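Local atomic coordinates of retinol dehydratase (Spodoptera frugiperda, PDB entry 1FMJ), a protein that dehydrates retinol, probably by way of sulfotransferase-like chemistry, and binds retinol together with adenosine 3',5'-diphosphate. Residues T64-S70 and K158-H164; T79-W84 and M99-Y103; P60-T64 and D176-M180. All coordinates share one frame. Residues are numbered along the deposited sequence.

Interaction 1: T64-S70 and K158-H164; sequences TDVFVAS and KRFVKTH. With RTL (retinol), chain H.
Strands 66-70 and 160-163 run parallel, axes 4.8 Å apart and 15° between their directions, in register V66-F160, F67-V161, V68-K162, A69-T163; T64 (psi 1°) and H164 (psi 16°) are not extended. The backbone bonds alternate: V66 N-R159 O 3.1 Å, V161 N-V66 O 2.9 Å, V68 N-V161 O 2.8 Å, T163 N-V68 O 3.0 Å, then a weak S70 N-T163 O at 3.3 Å. At the N-terminal end, R159 forms a salt bridge with D65 (NE-OD1 3.0 Å, NH2-OD2 2.6 Å), and K158 NZ donates to T64 O (2.7 Å). Such a parallel pair is central to the P-loop-like sulfotransferase fold, in which the phosphosulfate-binding loop follows the first strand; S70 OG bonds T76 there. V161 CB makes a CH-pi contact over the F67 (chi1 m) ring face, 3.7 Å from its centroid. At the C-terminal end, H164 ND1 donates to S70 O (3.1 Å), while H164 NE2 and the NZ of K162 (chi1-chi4 all t) each hydrogen-bond retinol O1 at 2.9 Å.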
loop_
_atom_site.group_PDB
_atom_site.type_symbol
_atom_site.label_atom_id
_atom_site.label_comp_id
_atom_site.label_asym_id
_atom_site.label_seq_id
_atom_site.Cartn_x
_atom_site.Cartn_y
_atom_site.Cartn_z
ATOM N N THR A 64 -6.308 -6.863 -20.131
ATOM C CA THR A 64 -7.449 -6.660 -19.234
ATOM C C THR A 64 -7.021 -6.482 -17.782
ATOM O O THR A 64 -7.862 -6.326 -16.902
ATOM C CB THR A 64 -8.468 -7.824 -19.293
ATOM O OG1 THR A 64 -7.805 -9.055 -18.983
ATOM C CG2 THR A 64 -9.109 -7.914 -20.663
ATOM N N ASP A 65 -5.718 -6.504 -17.527
ATOM C CA ASP A 65 -5.219 -6.318 -16.165
ATOM C C ASP A 65 -5.476 -4.887 -15.702
ATOM O O ASP A 65 -5.359 -3.946 -16.487
ATOM C CB ASP A 65 -3.704 -6.554 -16.088
ATOM C CG ASP A 65 -3.319 -8.002 -16.257
ATOM O OD1 ASP A 65 -4.221 -8.853 -16.301
ATOM O OD2 ASP A 65 -2.103 -8.289 -16.337
ATOM N N VAL A 66 -5.819 -4.723 -14.429
ATOM C CA VAL A 66 -6.022 -3.393 -13.878
ATOM C C VAL A 66 -5.269 -3.338 -12.559
ATOM O O VAL A 66 -5.478 -4.177 -11.686
ATOM C CB VAL A 66 -7.504 -3.076 -13.628
ATOM C CG1 VAL A 66 -7.633 -1.677 -13.023
ATOM C CG2 VAL A 66 -8.279 -3.155 -14.931
ATOM N N PHE A 67 -4.389 -2.355 -12.421
ATOM C CA PHE A 67 -3.588 -2.214 -11.207
ATOM C C PHE A 67 -3.973 -1.019 -10.366
ATOM O O PHE A 67 -4.297 0.043 -10.888
ATOM C CB PHE A 67 -2.101 -2.030 -11.537
ATOM C CG PHE A 67 -1.386 -3.281 -11.944
ATOM C CD1 PHE A 67 -1.745 -3.969 -13.094
ATOM C CD2 PHE A 67 -0.297 -3.732 -11.203
ATOM C CE1 PHE A 67 -1.027 -5.084 -13.502
ATOM C CE2 PHE A 67 0.428 -4.846 -11.605
ATOM C CZ PHE A 67 0.060 -5.524 -12.761
ATOM N N VAL A 68 -3.927 -1.201 -9.056
ATOM C CA VAL A 68 -4.162 -0.112 -8.130
ATOM C C VAL A 68 -2.839 -0.088 -7.371
ATOM O O VAL A 68 -2.488 -1.048 -6.667
ATOM C CB VAL A 68 -5.332 -0.396 -7.184
ATOM C CG1 VAL A 68 -5.488 0.758 -6.207
ATOM C CG2 VAL A 68 -6.612 -0.568 -7.995
ATOM N N ALA A 69 -2.092 0.995 -7.551
ATOM C CA ALA A 69 -0.784 1.134 -6.938
ATOM C C ALA A 69 -0.712 2.394 -6.102
ATOM O O ALA A 69 -1.511 3.314 -6.276
ATOM C CB ALA A 69 0.296 1.158 -8.024
ATOM N N SER A 70 0.256 2.439 -5.202
ATOM C CA SER A 70 0.399 3.594 -4.328
ATOM C C SER A 70 1.457 3.340 -3.294
ATOM O O SER A 70 1.904 2.206 -3.120
ATOM C CB SER A 70 -0.898 3.812 -3.556
ATOM O OG SER A 70 -1.096 2.698 -2.697
ATOM N N LYS A 158 -10.550 -11.631 -15.302
ATOM C CA LYS A 158 -9.877 -10.341 -15.235
ATOM C C LYS A 158 -9.061 -10.279 -13.949
ATOM O O LYS A 158 -9.549 -10.646 -12.874
ATOM C CB LYS A 158 -10.891 -9.193 -15.265
ATOM C CG LYS A 158 -10.255 -7.813 -15.104
ATOM C CD LYS A 158 -11.296 -6.701 -15.101
ATOM C CE LYS A 158 -11.485 -6.073 -16.469
ATOM N NZ LYS A 158 -10.354 -5.218 -16.894
ATOM N N ARG A 159 -7.811 -9.839 -14.066
ATOM C CA ARG A 159 -6.940 -9.743 -12.906
ATOM C C ARG A 159 -6.874 -8.336 -12.338
ATOM O O ARG A 159 -6.564 -7.376 -13.054
ATOM C CB ARG A 159 -5.519 -10.207 -13.250
ATOM C CG ARG A 159 -5.412 -11.669 -13.668
ATOM C CD ARG A 159 -3.946 -12.091 -13.856
ATOM N NE ARG A 159 -3.255 -11.301 -14.874
ATOM C CZ ARG A 159 -2.011 -11.538 -15.287
ATOM N NH1 ARG A 159 -1.314 -12.545 -14.769
ATOM N NH2 ARG A 159 -1.466 -10.768 -16.221
ATOM N N PHE A 160 -7.188 -8.224 -11.050
ATOM C CA PHE A 160 -7.126 -6.957 -10.342
ATOM C C PHE A 160 -5.902 -7.078 -9.442
ATOM O O PHE A 160 -5.842 -7.955 -8.582
ATOM C CB PHE A 160 -8.386 -6.730 -9.501
ATOM C CG PHE A 160 -9.608 -6.406 -10.316
ATOM C CD1 PHE A 160 -10.392 -7.424 -10.861
ATOM C CD2 PHE A 160 -9.958 -5.081 -10.569
ATOM C CE1 PHE A 160 -11.502 -7.123 -11.648
ATOM C CE2 PHE A 160 -11.069 -4.765 -11.355
ATOM C CZ PHE A 160 -11.845 -5.785 -11.898
ATOM N N VAL A 161 -4.921 -6.211 -9.661
ATOM C CA VAL A 161 -3.689 -6.258 -8.891
ATOM C C VAL A 161 -3.490 -5.056 -7.989
ATOM O O VAL A 161 -3.602 -3.906 -8.429
ATOM C CB VAL A 161 -2.459 -6.348 -9.820
ATOM C CG1 VAL A 161 -1.193 -6.533 -8.984
ATOM C CG2 VAL A 161 -2.632 -7.483 -10.814
ATOM N N LYS A 162 -3.188 -5.334 -6.724
ATOM C CA LYS A 162 -2.920 -4.288 -5.748
ATOM C C LYS A 162 -1.422 -4.317 -5.518
ATOM O O LYS A 162 -0.842 -5.392 -5.381
ATOM C CB LYS A 162 -3.631 -4.589 -4.430
ATOM C CG LYS A 162 -3.052 -3.850 -3.232
ATOM C CD LYS A 162 -3.667 -4.351 -1.939
ATOM C CE LYS A 162 -3.006 -3.726 -0.738
ATOM N NZ LYS A 162 -3.627 -4.192 0.521
ATOM N N THR A 163 -0.779 -3.158 -5.485
ATOM C CA THR A 163 0.656 -3.154 -5.250
ATOM C C THR A 163 1.163 -1.848 -4.673
ATOM O O THR A 163 0.583 -0.781 -4.900
ATOM C CB THR A 163 1.462 -3.451 -6.555
ATOM O OG1 THR A 163 2.849 -3.618 -6.228
ATOM C CG2 THR A 163 1.345 -2.300 -7.537
ATOM N N HIS A 164 2.244 -1.947 -3.911
ATOM C CA HIS A 164 2.880 -0.780 -3.341
ATOM C C HIS A 164 4.276 -0.708 -3.961
ATOM O O HIS A 164 5.152 -0.011 -3.475
ATOM C CB HIS A 164 2.956 -0.883 -1.810
ATOM C CG HIS A 164 1.614 -0.961 -1.147
ATOM N ND1 HIS A 164 0.602 -0.062 -1.408
ATOM C CD2 HIS A 164 1.112 -1.838 -0.244
ATOM C CE1 HIS A 164 -0.465 -0.380 -0.695
ATOM N NE2 HIS A 164 -0.182 -1.454 0.020
HETATM C C1 RTL H . 2.199 -10.673 10.161
HETATM C C2 RTL H . 3.493 -11.381 10.675
HETATM C C3 RTL H . 3.876 -12.599 9.844
HETATM C C4 RTL H . 3.241 -13.310 8.651
HETATM C C5 RTL H . 1.994 -12.493 8.304
HETATM C C6 RTL H . 1.492 -11.335 8.919
HETATM C C7 RTL H . 0.262 -10.641 8.453
HETATM C C8 RTL H . 0.228 -9.753 7.417
HETATM C C9 RTL H . -0.981 -9.061 6.951
HETATM C C10 RTL H . -0.848 -8.189 5.886
HETATM C C11 RTL H . -1.860 -7.357 5.200
HETATM C C12 RTL H . -1.425 -6.062 5.037
HETATM C C13 RTL H . -1.979 -4.825 4.447
HETATM C C14 RTL H . -1.510 -3.549 4.310
HETATM C C15 RTL H . -0.825 -3.173 3.062
HETATM O O1 RTL H . -1.695 -2.720 2.113
HETATM C C16 RTL H . 2.761 -9.263 9.887
HETATM C C17 RTL H . 1.330 -10.607 11.428
HETATM C C18 RTL H . 1.270 -13.154 7.121
HETATM C C19 RTL H . -2.330 -9.320 7.649
HETATM C C20 RTL H . -3.378 -5.182 3.918
HETATM O O HOH W 1 -6.407 -9.831 -16.633
#

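Interaction 2: T79-W84 and M99-Y103; sequences TQELVW and MSLRY
T79-W84 is a piece of helix 76-87, and M99-R102 a short helix that Y103 leaves with phi/psi -128/147; the nearest CA pairs are E81-M99 (7.7 Å) and W84-R102 (8.0 Å). T79 faces elsewhere, its OG1 bonded to Y251. Q80 (chi1 m, chi2 t) points toward M99-Y103 and lays CG over the Y103 ring face, 3.8 Å from the centroid; its carbonyl O accepts from Y103 OH at 2.7 Å as well as from W84 N at 2.9 Å, so one helical acceptor serves both. E81 (chi1 t, chi2 p) swings its carboxylate back to R102, a salt bridge with OE2 3.0 Å from NH1 and 3.2 Å from NH2; OE2 also lies 3.2 Å from M99 CE, while OE1 goes to H281. In sulfotransferases the helix carrying these residues follows the phosphosulfate-binding loop, and here Y103, R102 and M99 pack on one flank of it. V83 CB meets Y103 OH at 3.5 Å. W84 (chi1 t) offers a face of its six-membered ring to R102 CD, 3.6 Å from the centroid, and touches Y103 obliquely (CD1-CE1 4.0 Å). Water 2 joins W84 NE1 (3.0 Å) to R102 O (2.9 Å).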
loop_
_atom_site.group_PDB
_atom_site.type_symbol
_atom_site.label_atom_id
_atom_site.label_comp_id
_atom_site.label_asym_id
_atom_site.label_seq_id
_atom_site.Cartn_x
_atom_site.Cartn_y
_atom_site.Cartn_z
ATOM N N THR A 79 -9.909 3.061 -3.542
ATOM C CA THR A 79 -9.708 2.947 -4.977
ATOM C C THR A 79 -9.998 1.532 -5.460
ATOM O O THR A 79 -10.646 1.344 -6.488
ATOM C CB THR A 79 -8.264 3.317 -5.358
ATOM O OG1 THR A 79 -7.951 4.610 -4.833
ATOM C CG2 THR A 79 -8.097 3.342 -6.879
ATOM N N GLN A 80 -9.519 0.534 -4.723
ATOM C CA GLN A 80 -9.761 -0.853 -5.119
ATOM C C GLN A 80 -11.252 -1.143 -5.216
ATOM O O GLN A 80 -11.700 -1.807 -6.141
ATOM C CB GLN A 80 -9.145 -1.824 -4.118
ATOM C CG GLN A 80 -7.650 -1.954 -4.236
ATOM C CD GLN A 80 -7.082 -2.879 -3.201
ATOM O OE1 GLN A 80 -7.314 -4.084 -3.239
ATOM N NE2 GLN A 80 -6.333 -2.322 -2.260
ATOM N N GLU A 81 -12.010 -0.647 -4.248
ATOM C CA GLU A 81 -13.447 -0.877 -4.222
ATOM C C GLU A 81 -14.130 -0.172 -5.375
ATOM O O GLU A 81 -14.956 -0.770 -6.072
ATOM C CB GLU A 81 -14.038 -0.405 -2.894
ATOM C CG GLU A 81 -15.523 -0.727 -2.724
ATOM C CD GLU A 81 -15.806 -2.208 -2.496
ATOM O OE1 GLU A 81 -16.985 -2.549 -2.266
ATOM O OE2 GLU A 81 -14.864 -3.028 -2.540
ATOM N N LEU A 82 -13.788 1.101 -5.575
ATOM C CA LEU A 82 -14.370 1.876 -6.663
ATOM C C LEU A 82 -14.090 1.186 -7.992
ATOM O O LEU A 82 -15.003 0.932 -8.780
ATOM C CB LEU A 82 -13.773 3.286 -6.699
ATOM C CG LEU A 82 -14.113 4.219 -5.542
ATOM C CD1 LEU A 82 -13.337 5.533 -5.692
ATOM C CD2 LEU A 82 -15.608 4.471 -5.522
ATOM N N VAL A 83 -12.814 0.887 -8.227
ATOM C CA VAL A 83 -12.373 0.236 -9.454
ATOM C C VAL A 83 -13.038 -1.119 -9.693
ATOM O O VAL A 83 -13.357 -1.464 -10.828
ATOM C CB VAL A 83 -10.829 0.041 -9.448
ATOM C CG1 VAL A 83 -10.400 -0.863 -10.597
ATOM C CG2 VAL A 83 -10.130 1.388 -9.560
ATOM N N TRP A 84 -13.249 -1.897 -8.638
ATOM C CA TRP A 84 -13.855 -3.205 -8.821
ATOM C C TRP A 84 -15.319 -3.081 -9.181
ATOM O O TRP A 84 -15.796 -3.751 -10.087
ATOM C CB TRP A 84 -13.722 -4.065 -7.562
ATOM C CG TRP A 84 -13.838 -5.540 -7.843
ATOM C CD1 TRP A 84 -12.828 -6.391 -8.203
ATOM C CD2 TRP A 84 -15.034 -6.330 -7.814
ATOM N NE1 TRP A 84 -13.322 -7.659 -8.398
ATOM C CE2 TRP A 84 -14.671 -7.652 -8.164
ATOM C CE3 TRP A 84 -16.377 -6.050 -7.525
ATOM C CZ2 TRP A 84 -15.604 -8.696 -8.231
ATOM C CZ3 TRP A 84 -17.307 -7.092 -7.594
ATOM C CH2 TRP A 84 -16.911 -8.397 -7.944
ATOM N N MET A 99 -12.130 -8.346 -0.132
ATOM C CA MET A 99 -11.286 -7.590 -1.048
ATOM C C MET A 99 -10.018 -8.394 -1.322
ATOM O O MET A 99 -9.522 -8.435 -2.446
ATOM C CB MET A 99 -10.931 -6.236 -0.417
ATOM C CG MET A 99 -10.031 -5.342 -1.249
ATOM S SD MET A 99 -10.855 -4.684 -2.703
ATOM C CE MET A 99 -11.753 -3.317 -1.989
ATOM N N SER A 100 -9.509 -9.051 -0.287
ATOM C CA SER A 100 -8.299 -9.847 -0.422
ATOM C C SER A 100 -8.475 -11.010 -1.399
ATOM O O SER A 100 -7.499 -11.623 -1.811
ATOM C CB SER A 100 -7.857 -10.366 0.945
ATOM O OG SER A 100 -8.869 -11.149 1.545
ATOM N N LEU A 101 -9.718 -11.313 -1.764
ATOM C CA LEU A 101 -9.991 -12.382 -2.720
ATOM C C LEU A 101 -10.266 -11.790 -4.105
ATOM O O LEU A 101 -10.167 -12.481 -5.115
ATOM C CB LEU A 101 -11.201 -13.219 -2.269
ATOM C CG LEU A 101 -10.976 -14.444 -1.360
ATOM C CD1 LEU A 101 -9.994 -14.121 -0.250
ATOM C CD2 LEU A 101 -12.309 -14.896 -0.771
ATOM N N ARG A 102 -10.612 -10.510 -4.156
ATOM C CA ARG A 102 -10.905 -9.875 -5.431
ATOM C C ARG A 102 -9.649 -9.287 -6.077
ATOM O O ARG A 102 -9.607 -9.061 -7.288
ATOM C CB ARG A 102 -11.981 -8.802 -5.237
ATOM C CG ARG A 102 -13.390 -9.382 -5.032
ATOM C CD ARG A 102 -14.438 -8.291 -4.790
ATOM N NE ARG A 102 -14.353 -7.768 -3.431
ATOM C CZ ARG A 102 -14.650 -6.523 -3.081
ATOM N NH1 ARG A 102 -15.052 -5.642 -3.995
ATOM N NH2 ARG A 102 -14.550 -6.159 -1.808
ATOM N N TYR A 103 -8.626 -9.066 -5.258
ATOM C CA TYR A 103 -7.358 -8.512 -5.717
ATOM C C TYR A 103 -6.185 -9.382 -5.280
ATOM O O TYR A 103 -6.220 -10.002 -4.220
ATOM C CB TYR A 103 -7.126 -7.115 -5.125
ATOM C CG TYR A 103 -7.832 -5.981 -5.830
ATOM C CD1 TYR A 103 -9.183 -5.728 -5.623
ATOM C CD2 TYR A 103 -7.129 -5.139 -6.685
ATOM C CE1 TYR A 103 -9.816 -4.660 -6.247
ATOM C CE2 TYR A 103 -7.751 -4.068 -7.318
ATOM C CZ TYR A 103 -9.092 -3.838 -7.092
ATOM O OH TYR A 103 -9.687 -2.773 -7.709
HETATM O O HOH W 2 -11.741 -10.198 -8.801
#

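Interaction 3: P60-T64 and D176-M180; sequences PLRPT and DTVKM
P60-T64 is irregular: P60, L61 and R62 are extended (psi 134 to 157°), then P63 (-59/-22) and T64 (-95/1) bend the chain. D176-M180 enters strand 179-184 through D176 (-75/-21) and T177 (-110/-44), becoming extended from V178 (-110/161). Their nearest CA atoms are those of P63 and T177, 5.0 Å apart, with neither a beta bridge nor a hydrogen bond between the segments. The one directional backbone contact is a CA-H...O interaction, P63 CA to T177 O at 3.4 Å with 168° at the hydrogen, nearly linear. This is the N-terminal end of two neighbouring inner strands of the parallel sheet of the sulfotransferase fold: the loop that leads from helix 53-57 into strand 66-70 lies against the start of the neighbouring strand 179-184, and regular pairing takes over where F67 meets K179. The two segments bury 235 Å² between them, both sides summed. T177 (chi1 m) points toward P60-T64 and sets CG2 3.4 Å from R62 C and 4.0 Å from L61 C; P63 CD stands 4.1 Å from the same CG2. V178 (chi1 m) supplies CG1, 3.9 Å from L61 CB and 3.3 Å from R62 O. The CA-to-CB bond of L61 points toward T177 and V178, and its side chain also touches F67 and M174; that of R62 points away, its NH2 bonding V153 O.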
loop_
_atom_site.group_PDB
_atom_site.type_symbol
_atom_site.label_atom_id
_atom_site.label_comp_id
_atom_site.label_asym_id
_atom_site.label_seq_id
_atom_site.Cartn_x
_atom_site.Cartn_y
_atom_site.Cartn_z
ATOM N N PRO A 60 4.491 -11.617 -16.958
ATOM C CA PRO A 60 3.691 -11.462 -18.173
ATOM C C PRO A 60 2.431 -10.670 -17.840
ATOM O O PRO A 60 1.770 -10.939 -16.829
ATOM C CB PRO A 60 3.383 -12.902 -18.569
ATOM C CG PRO A 60 4.590 -13.635 -18.078
ATOM C CD PRO A 60 4.798 -13.032 -16.708
ATOM N N LEU A 61 2.110 -9.693 -18.678
ATOM C CA LEU A 61 0.933 -8.866 -18.455
ATOM C C LEU A 61 -0.128 -9.058 -19.533
ATOM O O LEU A 61 0.175 -9.472 -20.656
ATOM C CB LEU A 61 1.341 -7.394 -18.364
ATOM C CG LEU A 61 2.318 -7.103 -17.212
ATOM C CD1 LEU A 61 2.668 -5.632 -17.208
ATOM C CD2 LEU A 61 1.692 -7.498 -15.874
ATOM N N ARG A 62 -1.368 -8.743 -19.171
ATOM C CA ARG A 62 -2.514 -8.892 -20.053
ATOM C C ARG A 62 -3.258 -7.572 -20.210
ATOM O O ARG A 62 -3.322 -6.778 -19.274
ATOM C CB ARG A 62 -3.451 -9.943 -19.470
ATOM C CG ARG A 62 -2.713 -11.201 -19.028
ATOM C CD ARG A 62 -3.643 -12.187 -18.341
ATOM N NE ARG A 62 -2.944 -13.406 -17.948
ATOM C CZ ARG A 62 -3.454 -14.333 -17.143
ATOM N NH1 ARG A 62 -4.668 -14.187 -16.642
ATOM N NH2 ARG A 62 -2.741 -15.405 -16.829
ATOM N N PRO A 63 -3.838 -7.327 -21.402
ATOM C CA PRO A 63 -4.581 -6.097 -21.692
ATOM C C PRO A 63 -5.773 -5.828 -20.779
ATOM O O PRO A 63 -6.201 -4.685 -20.660
ATOM C CB PRO A 63 -4.990 -6.272 -23.156
ATOM C CG PRO A 63 -5.089 -7.761 -23.309
ATOM C CD PRO A 63 -3.866 -8.239 -22.561
ATOM N N THR A 64 -6.308 -6.863 -20.131
ATOM C CA THR A 64 -7.449 -6.660 -19.234
ATOM C C THR A 64 -7.021 -6.482 -17.782
ATOM O O THR A 64 -7.862 -6.326 -16.902
ATOM C CB THR A 64 -8.468 -7.824 -19.293
ATOM O OG1 THR A 64 -7.805 -9.055 -18.983
ATOM C CG2 THR A 64 -9.109 -7.914 -20.663
ATOM N N ASP A 176 1.968 -0.097 -21.383
ATOM C CA ASP A 176 1.582 -0.262 -22.781
ATOM C C ASP A 176 0.504 -1.326 -22.818
ATOM O O ASP A 176 -0.276 -1.406 -23.764
ATOM C CB ASP A 176 2.746 -0.748 -23.654
ATOM C CG ASP A 176 3.825 0.299 -23.842
ATOM O OD1 ASP A 176 3.494 1.496 -23.947
ATOM O OD2 ASP A 176 5.012 -0.084 -23.906
ATOM N N THR A 177 0.455 -2.148 -21.778
ATOM C CA THR A 177 -0.519 -3.229 -21.738
ATOM C C THR A 177 -1.646 -3.078 -20.724
ATOM O O THR A 177 -2.814 -3.324 -21.036
ATOM C CB THR A 177 0.183 -4.567 -21.453
ATOM O OG1 THR A 177 1.274 -4.733 -22.366
ATOM C CG2 THR A 177 -0.796 -5.728 -21.609
ATOM N N VAL A 178 -1.299 -2.672 -19.511
ATOM C CA VAL A 178 -2.293 -2.563 -18.452
ATOM C C VAL A 178 -2.655 -1.156 -18.020
ATOM O O VAL A 178 -1.927 -0.197 -18.285
ATOM C CB VAL A 178 -1.823 -3.357 -17.201
ATOM C CG1 VAL A 178 -1.337 -4.724 -17.628
ATOM C CG2 VAL A 178 -0.703 -2.609 -16.471
ATOM N N LYS A 179 -3.802 -1.040 -17.361
ATOM C CA LYS A 179 -4.250 0.238 -16.846
ATOM C C LYS A 179 -3.876 0.271 -15.367
ATOM O O LYS A 179 -3.875 -0.762 -14.690
ATOM C CB LYS A 179 -5.759 0.396 -17.033
ATOM C CG LYS A 179 -6.151 0.525 -18.495
ATOM C CD LYS A 179 -7.633 0.755 -18.681
ATOM C CE LYS A 179 -7.976 0.780 -20.159
ATOM N NZ LYS A 179 -7.159 1.796 -20.892
ATOM N N MET A 180 -3.544 1.455 -14.874
ATOM C CA MET A 180 -3.146 1.618 -13.482
ATOM C C MET A 180 -3.674 2.908 -12.884
ATOM O O MET A 180 -3.690 3.949 -13.546
ATOM C CB MET A 180 -1.613 1.602 -13.368
ATOM C CG MET A 180 -1.062 2.030 -11.991
ATOM S SD MET A 180 0.762 1.909 -11.855
ATOM C CE MET A 180 0.955 0.129 -11.854
#

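How the interactions relate
From the N terminus the chain passes through 60-64 into 66-70, then helix 76-87, the turn of helix at 99-102, strand 160-163 and the start of 179-184. The first loop to close is the short one of interaction 2, with 14 residues between its segments. It nests inside interaction 1 (87 residues), which nests inside interaction 3 (111); none cross. Interactions 1 and 3 share T64 and meet at the sheet, where F67 N lies 2.8 Å from K179 O, placing 66-70 between 160-163 and 179-184. Interaction 2 packs on that sheet: helix 76-87 through T79 CG2, 3.7 Å from V68 CG1, and 99-103 through Y103 CD2, 3.5 Å from F160 CB. Interactions 2 and 3, centres about 17 Å apart, do not touch.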